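Local coordinates for acetyl xylan esterase (Geobacillus stearothermophilus, PDB 5BN1) that removes acetyl side groups from the xylose units of xylan and xylo-oligosaccharides, working as a serine esterase of the GDSL (SGNH) family in a doughnut-shaped homooctamer, at the interface of chains A and B and the interface of chains A and C. Residues are numbered along the deposited sequence; one frame, centred on the assembly and turned at random. Chains: chain A/B/C, Acetyl xylan esterase.

Contact 1: the interface of chains A and B. Residues chain A 40, 43-44, 47, 201; chain B 40, 44, 197-198, 201.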
loop_
_atom_site.group_PDB
_atom_site.type_symbol
_atom_site.label_atom_id
_atom_site.label_comp_id
_atom_site.label_asym_id
_atom_site.label_seq_id
_atom_site.Cartn_x
_atom_site.Cartn_y
_atom_site.Cartn_z
ATOM N N TYR A 40 11.620 27.336 -3.481
ATOM C CA TYR A 40 12.726 27.868 -4.227
ATOM C C TYR A 40 13.135 29.272 -3.766
ATOM O O TYR A 40 14.301 29.627 -3.674
ATOM C CB TYR A 40 12.518 27.838 -5.729
ATOM C CG TYR A 40 12.245 26.505 -6.362
ATOM C CD1 TYR A 40 12.520 25.364 -5.691
ATOM C CD2 TYR A 40 11.833 26.442 -7.616
ATOM C CE1 TYR A 40 12.220 24.108 -6.279
ATOM C CE2 TYR A 40 11.500 25.217 -8.234
ATOM C CZ TYR A 40 11.724 24.096 -7.565
ATOM O OH TYR A 40 11.479 22.825 -8.169
ATOM N N GLY A 43 14.819 28.797 -0.467
ATOM C CA GLY A 43 16.154 28.273 -0.624
ATOM C C GLY A 43 17.124 29.159 -1.228
ATOM O O GLY A 43 18.349 29.141 -0.854
ATOM N N LEU A 44 16.791 29.956 -2.277
ATOM C CA LEU A 44 17.633 30.938 -2.886
ATOM C C LEU A 44 18.029 32.055 -1.846
ATOM O O LEU A 44 19.168 32.508 -1.803
ATOM C CB LEU A 44 17.008 31.565 -4.114
ATOM C CG LEU A 44 17.100 30.653 -5.391
ATOM C CD1 LEU A 44 16.092 31.030 -6.401
ATOM C CD2 LEU A 44 18.564 30.777 -5.914
ATOM N N ALA A 47 20.517 30.531 0.513
ATOM C CA ALA A 47 21.788 30.299 -0.126
ATOM C C ALA A 47 22.582 31.587 -0.318
ATOM O O ALA A 47 23.838 31.592 -0.142
ATOM C CB ALA A 47 21.591 29.606 -1.462
ATOM N N MET A 201 10.800 28.109 -11.155
ATOM C CA MET A 201 11.929 29.003 -11.117
ATOM C C MET A 201 11.574 30.356 -11.676
ATOM O O MET A 201 12.013 31.384 -11.165
ATOM C CB MET A 201 13.172 28.472 -11.867
ATOM C CG MET A 201 13.798 27.377 -11.057
ATOM S SD MET A 201 14.619 27.959 -9.503
ATOM C CE MET A 201 15.171 26.262 -9.181
ATOM N N TYR B 40 17.720 21.905 -10.292
ATOM C CA TYR B 40 17.797 23.375 -10.111
ATOM C C TYR B 40 18.590 24.106 -11.123
ATOM O O TYR B 40 18.261 25.146 -11.665
ATOM C CB TYR B 40 18.191 23.752 -8.687
ATOM C CG TYR B 40 17.367 23.230 -7.607
ATOM C CD1 TYR B 40 16.116 22.728 -7.808
ATOM C CD2 TYR B 40 17.771 23.256 -6.294
ATOM C CE1 TYR B 40 15.301 22.194 -6.802
ATOM C CE2 TYR B 40 16.994 22.758 -5.260
ATOM C CZ TYR B 40 15.795 22.205 -5.514
ATOM O OH TYR B 40 15.061 21.701 -4.469
ATOM N N LEU B 44 16.911 26.808 -13.568
ATOM C CA LEU B 44 17.441 28.175 -13.630
ATOM C C LEU B 44 17.919 28.528 -14.999
ATOM O O LEU B 44 17.680 29.648 -15.499
ATOM C CB LEU B 44 18.521 28.401 -12.596
ATOM C CG LEU B 44 18.030 28.526 -11.131
ATOM C CD1 LEU B 44 19.110 28.220 -10.137
ATOM C CD2 LEU B 44 17.510 29.977 -10.943
ATOM N N VAL B 197 16.641 22.047 0.484
ATOM C CA VAL B 197 16.577 22.829 -0.775
ATOM C C VAL B 197 17.655 23.891 -0.864
ATOM O O VAL B 197 18.316 24.187 -1.849
ATOM C CB VAL B 197 15.148 23.448 -0.975
ATOM C CG1 VAL B 197 15.143 24.396 -2.077
ATOM C CG2 VAL B 197 14.156 22.302 -1.095
ATOM N N ALA B 198 17.833 24.617 0.278
ATOM C CA ALA B 198 18.819 25.632 0.329
ATOM C C ALA B 198 20.246 25.113 0.008
ATOM O O ALA B 198 20.966 25.794 -0.681
ATOM C CB ALA B 198 18.862 26.263 1.733
ATOM N N MET B 201 20.486 24.578 -3.553
ATOM C CA MET B 201 20.656 25.804 -4.188
ATOM C C MET B 201 22.090 26.421 -4.119
ATOM O O MET B 201 22.583 27.010 -5.088
ATOM C CB MET B 201 19.625 26.894 -3.658
ATOM C CG MET B 201 18.222 26.666 -3.975
ATOM S SD MET B 201 17.969 26.915 -5.815
ATOM C CE MET B 201 16.221 26.584 -5.660
#
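A:Met201 and B:Met201 each set CG anti to their own carbonyl carbon and then bend at chi2 (-70° in both), which turns the two thioether tips toward each other across the two-fold axis. They meet tip to tip, methyl against methyl, with A:Met201 CE 3.7 Å from B:Met201 CE. Each methyl also lies against a tyrosine of the partner: A:Met201 CE is 3.9 Å from B:Tyr40 CD1, the side chains crossing at about a right angle. Within its own chain the same methyl sits over a tyrosine face, A:Met201 CE standing above the ring of A:Tyr40 toward its rim. The methyl thus touches tyrosine rings of both subunits, from directions roughly at right angles. A:Tyr40 and B:Tyr40 meet edge-to-face with planes 62° apart, and their CE1 atoms are 3.7 Å from each other. Behind the methyls, the sulphur A:Met201 SD rests on the branch of B:Leu44, 3.8 Å from its CD2, and the twin pair A:Leu44 and B:Met201 repeats this. Contacts across the patch are van der Waals in kind, with no polar pair between the chains close enough to bond. It lies where helices 37-48 and 197-211 of both chains meet, astride the symmetry axis.

Contact 2: the interface of chains A and B. Residues chain A 179, 183, 188, 196-198, 201; chain B 30, 43, 46-47.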
loop_
_atom_site.group_PDB
_atom_site.type_symbol
_atom_site.label_atom_id
_atom_site.label_comp_id
_atom_site.label_asym_id
_atom_site.label_seq_id
_atom_site.Cartn_x
_atom_site.Cartn_y
_atom_site.Cartn_z
ATOM N N VAL A 179 9.450 34.055 -21.524
ATOM C CA VAL A 179 9.943 32.704 -21.903
ATOM C C VAL A 179 9.186 32.118 -23.107
ATOM O O VAL A 179 9.685 31.320 -23.882
ATOM C CB VAL A 179 9.921 31.796 -20.663
ATOM C CG1 VAL A 179 10.341 30.381 -21.004
ATOM C CG2 VAL A 179 10.848 32.368 -19.581
ATOM N N LEU A 183 9.677 29.206 -25.998
ATOM C CA LEU A 183 9.164 27.899 -25.749
ATOM C C LEU A 183 7.630 27.859 -25.969
ATOM O O LEU A 183 6.933 28.809 -25.654
ATOM C CB LEU A 183 9.353 27.423 -24.328
ATOM C CG LEU A 183 10.819 27.335 -23.806
ATOM C CD1 LEU A 183 10.835 26.908 -22.312
ATOM C CD2 LEU A 183 11.545 26.379 -24.684
ATOM N N LEU A 188 6.735 23.922 -20.743
ATOM C CA LEU A 188 6.673 24.340 -19.373
ATOM C C LEU A 188 5.520 23.684 -18.592
ATOM O O LEU A 188 5.643 23.436 -17.371
ATOM C CB LEU A 188 6.471 25.860 -19.298
ATOM C CG LEU A 188 7.673 26.698 -19.800
ATOM C CD1 LEU A 188 7.175 28.148 -19.959
ATOM C CD2 LEU A 188 8.783 26.588 -18.791
ATOM N N SER A 196 6.647 22.819 -14.773
ATOM C CA SER A 196 7.868 22.114 -14.394
ATOM C C SER A 196 8.646 22.922 -13.350
ATOM O O SER A 196 8.351 24.114 -12.992
ATOM C CB SER A 196 8.858 22.011 -15.542
ATOM O OG SER A 196 9.188 23.219 -16.126
ATOM N N VAL A 197 9.773 22.363 -12.905
ATOM C CA VAL A 197 10.710 23.098 -12.066
ATOM C C VAL A 197 11.044 24.420 -12.700
ATOM O O VAL A 197 11.237 25.466 -12.046
ATOM C CB VAL A 197 12.022 22.285 -11.839
ATOM C CG1 VAL A 197 13.135 23.137 -11.211
ATOM C CG2 VAL A 197 11.698 20.998 -11.088
ATOM N N ALA A 198 11.291 24.484 -14.000
ATOM C CA ALA A 198 11.629 25.705 -14.690
ATOM C C ALA A 198 10.531 26.769 -14.507
ATOM O O ALA A 198 10.879 27.935 -14.277
ATOM C CB ALA A 198 11.830 25.478 -16.175
ATOM N N MET A 201 10.800 28.109 -11.155
ATOM C CA MET A 201 11.929 29.003 -11.117
ATOM C C MET A 201 11.574 30.356 -11.676
ATOM O O MET A 201 12.013 31.384 -11.165
ATOM C CB MET A 201 13.172 28.472 -11.867
ATOM C CG MET A 201 13.798 27.377 -11.057
ATOM S SD MET A 201 14.619 27.959 -9.503
ATOM C CE MET A 201 15.171 26.262 -9.181
ATOM N N PHE B 30 11.877 16.665 -15.858
ATOM C CA PHE B 30 12.589 17.022 -14.623
ATOM C C PHE B 30 12.356 15.998 -13.583
ATOM O O PHE B 30 13.274 15.767 -12.726
ATOM C CB PHE B 30 11.874 18.321 -14.057
ATOM C CG PHE B 30 12.512 19.585 -14.497
ATOM C CD1 PHE B 30 13.743 19.892 -13.916
ATOM C CD2 PHE B 30 11.959 20.442 -15.517
ATOM C CE1 PHE B 30 14.450 20.983 -14.280
ATOM C CE2 PHE B 30 12.624 21.680 -15.845
ATOM C CZ PHE B 30 13.856 21.900 -15.289
ATOM N N GLY B 43 16.552 24.068 -14.240
ATOM C CA GLY B 43 15.440 25.013 -14.155
ATOM C C GLY B 43 15.835 26.437 -14.254
ATOM O O GLY B 43 15.166 27.296 -14.900
ATOM N N GLN B 46 16.755 27.221 -17.816
ATOM C CA GLN B 46 15.563 27.368 -18.679
ATOM C C GLN B 46 14.856 28.665 -18.372
ATOM O O GLN B 46 14.364 29.382 -19.315
ATOM C CB GLN B 46 14.684 26.188 -18.564
ATOM C CG GLN B 46 13.548 26.316 -19.584
ATOM C CD GLN B 46 13.054 24.928 -19.953
ATOM O OE1 GLN B 46 12.555 24.153 -19.090
ATOM N NE2 GLN B 46 13.385 24.526 -21.210
ATOM N N ALA B 47 14.747 29.042 -17.099
ATOM C CA ALA B 47 14.064 30.292 -16.725
ATOM C C ALA B 47 14.764 31.529 -17.241
ATOM O O ALA B 47 14.108 32.490 -17.688
ATOM C CB ALA B 47 13.950 30.371 -15.256
HETATM O O HOH W 1 10.238 23.067 -18.454
#
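The ring of B:Phe30 lies against the start of helix 197-211 of chain A, and this is the tightly packed half of the contact. A:Val197 puts its CB over the centre of one ring face, 3.6 Å from the centroid in a CH-pi contact, while its CG2 methyl reaches B:Phe30 CD1. At the neighbouring rim, A:Ser196 CB comes to 3.5 Å from B:Phe30 CD2. An alanine at B:Phe30 would probably open a gap beneath A:Val197 and A:Ser196, stripping the helix start of its aromatic support. A:Ala198 and B:Gly43 continue the close packing, their CA atoms 3.9 Å apart, where the lack of a side chain on the glycine probably allows the close approach. The B:Gln46 side is looser, because a water fills the join between its amide and A:Ser196. CG of B:Gln46 is anti to the backbone N (chi1 -174°) and the chain is extended beyond it. B:Gln46 NE2 lies 3.7 Å from A:Leu183 CD1. B:Gln46 OE1 touches the A:Ala198 methyl CB at 3.3 Å but is also 2.6 Å from water 1, which lies 2.6 Å from A:Ser196 OG. In the fold, helices 30-33 and 37-48 of chain B pack on the start of helix 197-211 of chain A, beside helix 172-180.

Contact 3: the interface of chains A and C. Residues chain A 95, 98, 138, 140, 145-147, 192; chain C 140, 184-186, 192.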
loop_
_atom_site.group_PDB
_atom_site.type_symbol
_atom_site.label_atom_id
_atom_site.label_comp_id
_atom_site.label_asym_id
_atom_site.label_seq_id
_atom_site.Cartn_x
_atom_site.Cartn_y
_atom_site.Cartn_z
ATOM N N TRP A 95 -10.195 29.468 -14.431
ATOM C CA TRP A 95 -10.162 28.142 -15.116
ATOM C C TRP A 95 -11.504 27.467 -15.085
ATOM O O TRP A 95 -11.895 26.881 -16.085
ATOM C CB TRP A 95 -9.102 27.281 -14.471
ATOM C CG TRP A 95 -8.540 26.170 -15.327
ATOM C CD1 TRP A 95 -8.732 25.944 -16.648
ATOM C CD2 TRP A 95 -7.452 25.319 -14.917
ATOM N NE1 TRP A 95 -7.927 24.886 -17.080
ATOM C CE2 TRP A 95 -7.129 24.500 -16.033
ATOM C CE3 TRP A 95 -6.832 25.118 -13.712
ATOM C CZ2 TRP A 95 -6.062 23.568 -15.946
ATOM C CZ3 TRP A 95 -5.844 24.158 -13.609
ATOM C CH2 TRP A 95 -5.487 23.412 -14.751
ATOM N N TYR A 98 -13.888 27.923 -17.897
ATOM C CA TYR A 98 -13.504 27.275 -19.129
ATOM C C TYR A 98 -13.474 25.736 -19.055
ATOM O O TYR A 98 -13.844 25.149 -20.099
ATOM C CB TYR A 98 -12.089 27.829 -19.551
ATOM C CG TYR A 98 -12.210 29.302 -19.958
ATOM C CD1 TYR A 98 -12.700 29.633 -21.180
ATOM C CD2 TYR A 98 -11.822 30.320 -19.090
ATOM C CE1 TYR A 98 -12.884 30.954 -21.581
ATOM C CE2 TYR A 98 -12.024 31.616 -19.457
ATOM C CZ TYR A 98 -12.533 31.909 -20.662
ATOM O OH TYR A 98 -12.785 33.233 -21.093
ATOM N N TYR A 138 -1.443 32.344 -16.999
ATOM C CA TYR A 138 -1.839 31.222 -17.883
ATOM C C TYR A 138 -0.731 31.073 -18.848
ATOM O O TYR A 138 -0.322 32.050 -19.506
ATOM C CB TYR A 138 -3.177 31.445 -18.521
ATOM C CG TYR A 138 -3.778 30.259 -19.241
ATOM C CD1 TYR A 138 -3.950 29.065 -18.579
ATOM C CD2 TYR A 138 -4.270 30.375 -20.522
ATOM C CE1 TYR A 138 -4.554 27.993 -19.172
ATOM C CE2 TYR A 138 -4.872 29.271 -21.132
ATOM C CZ TYR A 138 -5.032 28.118 -20.440
ATOM O OH TYR A 138 -5.697 27.072 -21.090
ATOM N N GLU A 140 0.397 30.556 -21.901
ATOM C CA GLU A 140 -0.204 30.561 -23.225
ATOM C C GLU A 140 0.195 31.900 -23.848
ATOM O O GLU A 140 -0.099 32.935 -23.211
ATOM C CB GLU A 140 -1.787 30.479 -23.114
ATOM C CG GLU A 140 -2.464 30.737 -24.416
ATOM C CD GLU A 140 -1.967 29.883 -25.535
ATOM O OE1 GLU A 140 -2.035 28.602 -25.429
ATOM O OE2 GLU A 140 -1.430 30.428 -26.569
ATOM N N ASP A 145 -6.242 33.860 -27.007
ATOM C CA ASP A 145 -6.864 32.631 -26.509
ATOM C C ASP A 145 -7.841 33.078 -25.421
ATOM O O ASP A 145 -7.501 33.859 -24.546
ATOM C CB ASP A 145 -5.775 31.713 -25.884
ATOM C CG ASP A 145 -6.344 30.479 -25.184
ATOM O OD1 ASP A 145 -6.666 30.594 -24.031
ATOM O OD2 ASP A 145 -6.480 29.495 -25.919
ATOM N N PRO A 146 -9.071 32.559 -25.422
ATOM C CA PRO A 146 -10.019 33.090 -24.494
ATOM C C PRO A 146 -9.662 33.088 -23.055
ATOM O O PRO A 146 -9.872 34.015 -22.278
ATOM C CB PRO A 146 -11.282 32.205 -24.735
ATOM C CG PRO A 146 -11.179 31.786 -26.118
ATOM C CD PRO A 146 -9.685 31.670 -26.408
ATOM N N MET A 147 -9.036 31.991 -22.581
ATOM C CA MET A 147 -8.715 31.885 -21.158
ATOM C C MET A 147 -7.486 32.819 -20.858
ATOM O O MET A 147 -7.452 33.367 -19.763
ATOM C CB MET A 147 -8.401 30.443 -20.716
ATOM C CG MET A 147 -8.042 30.384 -19.288
ATOM S SD MET A 147 -8.152 28.693 -18.616
ATOM C CE MET A 147 -7.265 28.905 -17.112
ATOM N N ARG A 192 -0.955 24.065 -19.170
ATOM C CA ARG A 192 -0.838 25.515 -19.169
ATOM C C ARG A 192 -0.973 26.142 -17.836
ATOM O O ARG A 192 -1.049 27.415 -17.837
ATOM C CB ARG A 192 -1.664 26.183 -20.312
ATOM C CG ARG A 192 -1.253 25.740 -21.709
ATOM C CD ARG A 192 -2.085 26.363 -22.804
ATOM N NE ARG A 192 -3.374 25.625 -22.959
ATOM C CZ ARG A 192 -4.420 26.071 -23.666
ATOM N NH1 ARG A 192 -4.263 27.175 -24.344
ATOM N NH2 ARG A 192 -5.545 25.408 -23.768
ATOM N N GLU C 140 -7.600 21.768 -29.765
ATOM C CA GLU C 140 -7.206 23.191 -29.845
ATOM C C GLU C 140 -7.869 23.706 -31.069
ATOM O O GLU C 140 -7.698 23.202 -32.213
ATOM C CB GLU C 140 -5.677 23.321 -30.000
ATOM C CG GLU C 140 -5.161 24.709 -30.225
ATOM C CD GLU C 140 -5.729 25.725 -29.226
ATOM O OE1 GLU C 140 -5.437 25.596 -28.005
ATOM O OE2 GLU C 140 -6.497 26.643 -29.705
ATOM N N TYR C 184 -14.346 25.270 -24.791
ATOM C CA TYR C 184 -12.916 25.648 -24.711
ATOM C C TYR C 184 -12.187 24.295 -24.531
ATOM O O TYR C 184 -12.719 23.424 -23.857
ATOM C CB TYR C 184 -12.629 26.620 -23.569
ATOM C CG TYR C 184 -11.241 27.072 -23.454
ATOM C CD1 TYR C 184 -10.742 28.059 -24.237
ATOM C CD2 TYR C 184 -10.410 26.498 -22.510
ATOM C CE1 TYR C 184 -9.428 28.412 -24.201
ATOM C CE2 TYR C 184 -9.094 26.871 -22.412
ATOM C CZ TYR C 184 -8.602 27.789 -23.263
ATOM O OH TYR C 184 -7.244 28.136 -23.116
ATOM N N PRO C 185 -10.932 24.183 -24.987
ATOM C CA PRO C 185 -10.301 22.824 -24.947
ATOM C C PRO C 185 -10.229 22.235 -23.578
ATOM O O PRO C 185 -10.388 21.044 -23.426
ATOM C CB PRO C 185 -8.911 23.165 -25.463
ATOM C CG PRO C 185 -9.167 24.130 -26.557
ATOM C CD PRO C 185 -10.137 25.060 -25.866
ATOM N N ALA C 186 -9.993 22.992 -22.523
ATOM C CA ALA C 186 -9.867 22.521 -21.212
ATOM C C ALA C 186 -11.066 21.758 -20.669
ATOM O O ALA C 186 -10.966 20.969 -19.722
ATOM C CB ALA C 186 -9.498 23.621 -20.260
ATOM N N ARG C 192 -4.868 19.106 -23.703
ATOM C CA ARG C 192 -5.268 19.187 -25.100
ATOM C C ARG C 192 -5.019 17.883 -25.855
ATOM O O ARG C 192 -5.150 17.844 -27.078
ATOM C CB ARG C 192 -4.625 20.410 -25.792
ATOM C CG ARG C 192 -5.200 21.686 -25.264
ATOM C CD ARG C 192 -4.603 22.903 -25.924
ATOM N NE ARG C 192 -3.291 23.265 -25.421
ATOM C CZ ARG C 192 -2.479 24.162 -25.932
ATOM N NH1 ARG C 192 -2.920 24.823 -27.006
ATOM N NH2 ARG C 192 -1.266 24.383 -25.454
HETATM O O HOH W 2 -3.070 22.678 -22.474
HETATM O O HOH W 3 -6.889 26.725 -26.029
HETATM O O HOH W 4 -0.489 26.819 -26.783
#
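C:Tyr184 inserts its side chain into chain A and buries 133 Å² there, followed by A:Arg192 with 66 Å². CG of C:Tyr184 is anti to the backbone N (chi1 -178°), which carries the hydroxyl to A:Asp145 and A:Tyr138, with the ring against A:Tyr98, A:Pro146 and A:Met147. The phenol OH of C:Tyr184 donates to the syn lone pair of A:Asp145 OD1 at 2.7 Å and shares a second hydrogen bond, of undecided direction, with A:Tyr138 OH at 2.8 Å. Nearer the ring base, A:Tyr98 meets C:Tyr184 edge-to-face, planes 62° apart. A phenylalanine at C:Tyr184 would probably leave A:Asp145 and A:Tyr138 without their hydroxyl partner. The same hydroxyl meets the A:Arg192 guanidinium tip to tip, the planes nearly parallel but offset, with A:Arg192 NH2 3.3 Å from C:Tyr184 OH. A:Arg192 stacks on C:Arg192, guanidinium planes 16° apart and CZ atoms separated by 3.5 Å; A:Tyr138 OH lies over the opposite face of the A:Arg192 guanidinium. The like charges are probably offset by glutamates: A:Arg192 NH1 makes a salt bridge to A:Glu140 OE1 at 2.9 Å, on the anti side and tilted well out of the carboxylate plane, and C:Arg192 pairs likewise with C:Glu140. Water 3 links A:Arg192 and A:Asp145 to C:Glu140, and water 2 bridges NE of both arginines. This two-fold junction joins subunits of the octamer and, with A:Arg192 next to the catalytic A:Asp191, may steady the active-site loop.

Contact 4: the interface of chains A and B. Residues chain A 202, 205, 215-216; chain B 47-48, 213.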
loop_
_atom_site.group_PDB
_atom_site.type_symbol
_atom_site.label_atom_id
_atom_site.label_comp_id
_atom_site.label_asym_id
_atom_site.label_seq_id
_atom_site.Cartn_x
_atom_site.Cartn_y
_atom_site.Cartn_z
ATOM N N ILE A 202 10.847 30.384 -12.770
ATOM C CA ILE A 202 10.316 31.683 -13.365
ATOM C C ILE A 202 9.570 32.436 -12.276
ATOM O O ILE A 202 9.785 33.657 -12.093
ATOM C CB ILE A 202 9.491 31.395 -14.608
ATOM C CG1 ILE A 202 10.335 30.912 -15.767
ATOM C CG2 ILE A 202 8.673 32.661 -15.007
ATOM C CD1 ILE A 202 9.514 30.261 -16.873
ATOM N N ARG A 205 11.927 33.649 -9.424
ATOM C CA ARG A 205 12.738 34.734 -9.889
ATOM C C ARG A 205 11.898 36.047 -9.942
ATOM O O ARG A 205 12.386 37.085 -9.492
ATOM C CB ARG A 205 13.241 34.397 -11.284
ATOM C CG ARG A 205 14.037 35.500 -11.888
ATOM C CD ARG A 205 14.496 35.181 -13.299
ATOM N NE ARG A 205 15.419 36.186 -13.814
ATOM C CZ ARG A 205 15.473 36.569 -15.078
ATOM N NH1 ARG A 205 14.748 36.006 -15.985
ATOM N NH2 ARG A 205 16.356 37.518 -15.455
ATOM N N ILE A 215 17.806 38.289 -10.026
ATOM C CA ILE A 215 18.704 37.338 -10.707
ATOM C C ILE A 215 18.696 37.725 -12.192
ATOM O O ILE A 215 17.637 37.782 -12.869
ATOM C CB ILE A 215 18.178 35.929 -10.495
ATOM C CG1 ILE A 215 18.179 35.649 -9.024
ATOM C CG2 ILE A 215 18.818 34.954 -11.513
ATOM C CD1 ILE A 215 17.535 34.342 -8.628
ATOM N N VAL A 216 19.880 38.017 -12.731
ATOM C CA VAL A 216 19.991 38.412 -14.131
ATOM C C VAL A 216 21.073 37.630 -14.852
ATOM O O VAL A 216 21.981 37.081 -14.198
ATOM C CB VAL A 216 20.338 39.953 -14.212
ATOM C CG1 VAL A 216 19.155 40.788 -13.776
ATOM C CG2 VAL A 216 21.544 40.270 -13.305
ATOM N N ALA B 47 14.747 29.042 -17.099
ATOM C CA ALA B 47 14.064 30.292 -16.725
ATOM C C ALA B 47 14.764 31.529 -17.241
ATOM O O ALA B 47 14.108 32.490 -17.688
ATOM C CB ALA B 47 13.950 30.371 -15.256
ATOM N N VAL B 48 16.116 31.558 -17.252
ATOM C CA VAL B 48 16.857 32.735 -17.514
ATOM C C VAL B 48 17.481 32.721 -18.933
ATOM O O VAL B 48 17.552 33.761 -19.554
ATOM C CB VAL B 48 17.941 32.988 -16.471
ATOM C CG1 VAL B 48 18.814 34.189 -16.707
ATOM C CG2 VAL B 48 17.399 33.087 -15.078
ATOM N N PHE B 213 27.286 31.574 -15.439
ATOM C CA PHE B 213 26.046 32.205 -14.965
ATOM C C PHE B 213 26.198 32.484 -13.481
ATOM O O PHE B 213 25.910 31.621 -12.656
ATOM C CB PHE B 213 24.846 31.326 -15.223
ATOM C CG PHE B 213 23.510 31.850 -14.697
ATOM C CD1 PHE B 213 23.339 33.215 -14.325
ATOM C CD2 PHE B 213 22.384 31.004 -14.668
ATOM C CE1 PHE B 213 22.125 33.632 -13.831
ATOM C CE2 PHE B 213 21.159 31.475 -14.170
ATOM C CZ PHE B 213 21.078 32.791 -13.742
HETATM O O HOH W 5 12.579 34.010 -16.004
HETATM O O HOH W 6 16.220 36.126 -18.821
#
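Helix 197-211 of chain A and the C-terminal segment that follows it meet the C-terminal end of helix 37-48 and the C-terminal segment of chain B. A:Arg205 carries the polar part. With CG anti to the backbone N (chi1 177°) and the chain extended from CG to NE, it crosses B:Val48 at about a right angle, and B:Val48 CG2 lies above one guanidinium face, offset toward the rim and 3.9 Å from A:Arg205 NE. Inside chain A the guanidinium is held side-on: A:Arg205 NE and NH2 both donate to the backbone O of A:Ile215, each at 2.9 Å. That oxygen lies in the guanidinium plane, while NE stands tilted from the plane of the carbonyl. Two bonds to one acceptor fix the rotation of the group and direct NH1 at the helix end of chain B. There water 5 lies 2.9 Å from A:Arg205 NH1 and 2.7 Å from B:Ala47 O, and water 6 joins the same nitrogen to B:Val48 O. The positive group is likely to suit this carbonyl-rich end. A:Ile202 CG1 packs on B:Ala47 CB at 3.7 Å. The engineered A:Ile215 places CG2 3.8 Å from B:Phe213 CZ, a contact of this variant; the natural tryptophan would probably pack differently. The ring rim also approaches the A:Val216 backbone. The site probably fastens the C-terminal segment to the neighbouring subunit and is likely to add to the A-B interface of the octamer.

Contacts 1, 2 and 4 form one continuous surface between chains A and B: the centres of their C-alpha atoms lie about 10 to 13 Å apart, and all draw on helices 37-48 and 197-211. A:Met201 belongs to both contact 1 and contact 2, and B:Ala47 to both contact 2 and contact 4. Contact 3 joins chain A to chain C and lies about 20 Å from contact 2 and 30 Å from contact 1. Each subunit thus uses two separate two-fold surfaces, which is consistent with the octamer of two staggered tetrameric rings. Contact 3 lies nearest A:Asp191, its centre about 7 Å away, whereas contacts 2 and 3 are both about 15 Å from A:Ser15.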